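Local coordinates for OTU domain-containing protein wMelOTU (Wolbachia pipientis wMel, PDB 6W9O) that is a bacterial OTU-family deubiquitinase and putative effector, a cysteine protease that probably cleaves ubiquitin from modified proteins, at residues 140-146 with 180-186. Coordinates in Å, arbitrary orientation, origin at the centre of the assembly. Numbering follows the deposited sequence.
Sequences KLHVIEN and STVHIIN
Strands 140-146 and 181-186 run parallel, axes 4.6 Å apart and 18° askew, with Lys-140 level with Thr-181 and Glu-145 with Asn-186. Even-numbered residues of 140-146 carry the pairing: N of Lys-140, His-142, Ile-144 and Asn-146 donates to O of Ser-180, Val-182, Ile-184 and Asn-186 (2.8, 2.8, 3.0 and 3.2 Å), while O of Lys-140, His-142 and Ile-144 accepts from N of Val-182, Ile-184 and Asn-186 (2.8, 2.9 and 2.7 Å). On one face Leu-141 CD1 packs against Val-182 CG2 (3.9 Å) and Ile-184 CD1 (4.0 Å), beneath helix 53-66. On the other, His-142 (chi1 t) and His-183 (chi1 m) meet rim to rim, planes at 89°, and share an ND1–ND1 hydrogen bond of 2.8 Å; His-142 NE2 continues to His-157. Lys-140 NZ forms a salt bridge with Asp-178. At the far end, water 2 bridges O of Asn-146 and Asn-186. These are neighbouring central strands of the mixed, helix-flanked sheet of an OTU-like cysteine protease fold.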
loop_
_atom_site.group_PDB
_atom_site.type_symbol
_atom_site.label_atom_id
_atom_site.label_comp_id
_atom_site.label_asym_id
_atom_site.label_seq_id
_atom_site.Cartn_x
_atom_site.Cartn_y
_atom_site.Cartn_z
ATOM N N LYS A 140 5.736 -5.785 4.812
ATOM C CA LYS A 140 6.260 -4.405 4.917
ATOM C C LYS A 140 5.943 -3.736 3.600
ATOM O O LYS A 140 6.012 -4.375 2.554
ATOM C CB LYS A 140 7.778 -4.411 5.080
ATOM C CG LYS A 140 8.233 -5.024 6.370
ATOM C CD LYS A 140 9.642 -5.599 6.219
ATOM C CE LYS A 140 9.512 -7.057 5.735
ATOM N NZ LYS A 140 10.769 -7.876 5.821
ATOM N N LEU A 141 5.585 -2.444 3.628
ATOM C CA LEU A 141 5.227 -1.725 2.412
ATOM C C LEU A 141 6.345 -0.723 2.102
ATOM O O LEU A 141 6.620 0.195 2.908
ATOM C CB LEU A 141 3.931 -0.965 2.664
ATOM C CG LEU A 141 3.582 0.050 1.595
ATOM C CD1 LEU A 141 3.414 -0.563 0.208
ATOM C CD2 LEU A 141 2.232 0.739 1.990
ATOM N N HIS A 142 6.981 -0.859 0.945
ATOM C CA HIS A 142 8.010 0.053 0.465
ATOM C C HIS A 142 7.364 1.003 -0.530
ATOM O O HIS A 142 6.700 0.568 -1.490
ATOM C CB HIS A 142 9.059 -0.794 -0.270
ATOM C CG HIS A 142 10.078 -0.002 -1.032
ATOM N ND1 HIS A 142 10.524 -0.434 -2.269
ATOM C CD2 HIS A 142 10.678 1.199 -0.793
ATOM C CE1 HIS A 142 11.425 0.435 -2.718
ATOM N NE2 HIS A 142 11.511 1.447 -1.852
ATOM N N VAL A 143 7.474 2.313 -0.259
ATOM C CA VAL A 143 6.958 3.345 -1.156
ATOM C C VAL A 143 8.154 4.098 -1.698
ATOM O O VAL A 143 8.986 4.586 -0.914
ATOM C CB VAL A 143 6.003 4.298 -0.421
ATOM C CG1 VAL A 143 5.413 5.266 -1.462
ATOM C CG2 VAL A 143 4.889 3.537 0.312
ATOM N N ILE A 144 8.251 4.213 -3.018
ATOM C CA ILE A 144 9.239 5.105 -3.629
ATOM C C ILE A 144 8.522 6.426 -3.885
ATOM O O ILE A 144 7.547 6.438 -4.650
ATOM C CB ILE A 144 9.744 4.526 -4.951
ATOM C CG1 ILE A 144 10.417 3.160 -4.723
ATOM C CG2 ILE A 144 10.786 5.470 -5.530
ATOM C CD1 ILE A 144 11.027 2.514 -6.041
ATOM N N GLU A 145 8.950 7.495 -3.209
ATOM C CA GLU A 145 8.300 8.802 -3.338
ATOM C C GLU A 145 9.191 9.690 -4.162
ATOM O O GLU A 145 10.370 9.854 -3.847
ATOM C CB GLU A 145 8.178 9.452 -1.962
ATOM C CG GLU A 145 7.274 8.770 -1.009
ATOM C CD GLU A 145 6.918 9.648 0.202
ATOM O OE1 GLU A 145 7.170 10.870 0.158
ATOM O OE2 GLU A 145 6.346 9.101 1.180
ATOM N N ASN A 146 8.636 10.328 -5.172
ATOM C CA ASN A 146 9.381 11.402 -5.818
ATOM C C ASN A 146 9.253 12.688 -5.013
ATOM O O ASN A 146 8.227 12.936 -4.373
ATOM C CB ASN A 146 8.929 11.557 -7.263
ATOM C CG ASN A 146 9.384 10.388 -8.096
ATOM O OD1 ASN A 146 8.707 9.355 -8.172
ATOM N ND2 ASN A 146 10.576 10.508 -8.670
ATOM N N SER A 180 8.360 -10.750 1.709
ATOM C CA SER A 180 7.412 -10.111 2.607
ATOM C C SER A 180 7.446 -8.593 2.515
ATOM O O SER A 180 6.831 -7.937 3.349
ATOM C CB SER A 180 7.676 -10.528 4.037
ATOM O OG SER A 180 7.427 -11.925 4.191
ATOM N N THR A 181 8.143 -8.026 1.531
ATOM C CA THR A 181 8.029 -6.580 1.274
ATOM C C THR A 181 7.222 -6.423 -0.009
ATOM O O THR A 181 7.554 -7.047 -1.027
ATOM C CB THR A 181 9.417 -5.974 1.065
ATOM O OG1 THR A 181 10.165 -6.041 2.289
ATOM C CG2 THR A 181 9.334 -4.481 0.683
ATOM N N VAL A 182 6.190 -5.553 0.014
ATOM C CA VAL A 182 5.475 -5.180 -1.191
ATOM C C VAL A 182 5.942 -3.779 -1.587
ATOM O O VAL A 182 6.496 -3.020 -0.770
ATOM C CB VAL A 182 3.951 -5.249 -1.005
ATOM C CG1 VAL A 182 3.528 -6.734 -0.760
ATOM C CG2 VAL A 182 3.532 -4.443 0.160
ATOM N N HIS A 183 5.787 -3.430 -2.873
ATOM C CA HIS A 183 6.431 -2.228 -3.424
ATOM C C HIS A 183 5.466 -1.429 -4.274
ATOM O O HIS A 183 4.834 -1.979 -5.174
ATOM C CB HIS A 183 7.618 -2.617 -4.357
ATOM C CG HIS A 183 8.635 -3.486 -3.690
ATOM N ND1 HIS A 183 9.746 -2.975 -3.049
ATOM C CD2 HIS A 183 8.734 -4.841 -3.629
ATOM C CE1 HIS A 183 10.467 -3.994 -2.574
ATOM N NE2 HIS A 183 9.880 -5.131 -2.929
ATOM N N ILE A 184 5.410 -0.109 -4.016
ATOM C CA ILE A 184 4.597 0.777 -4.844
ATOM C C ILE A 184 5.372 2.056 -5.068
ATOM O O ILE A 184 6.316 2.379 -4.336
ATOM C CB ILE A 184 3.202 1.067 -4.238
ATOM C CG1 ILE A 184 3.372 1.937 -2.983
ATOM C CG2 ILE A 184 2.449 -0.241 -3.922
ATOM C CD1 ILE A 184 2.000 2.231 -2.321
ATOM N N ILE A 185 4.997 2.763 -6.116
ATOM C CA ILE A 185 5.680 4.015 -6.466
ATOM C C ILE A 185 4.680 5.157 -6.440
ATOM O O ILE A 185 3.525 4.991 -6.847
ATOM C CB ILE A 185 6.469 3.882 -7.785
ATOM C CG1 ILE A 185 7.278 5.145 -8.125
ATOM C CG2 ILE A 185 5.596 3.454 -8.927
ATOM C CD1 ILE A 185 8.524 4.779 -9.065
ATOM N N ASN A 186 5.103 6.275 -5.862
ATOM C CA ASN A 186 4.236 7.452 -5.600
ATOM C C ASN A 186 4.788 8.627 -6.401
ATOM O O ASN A 186 5.743 9.292 -5.978
ATOM C CB ASN A 186 4.281 7.699 -4.093
ATOM C CG ASN A 186 3.489 8.916 -3.623
ATOM O OD1 ASN A 186 3.859 9.534 -2.610
ATOM N ND2 ASN A 186 2.435 9.283 -4.341
HETATM O O HOH W 1 3.434 8.087 -0.012
HETATM O O HOH W 2 5.705 11.750 -4.282
#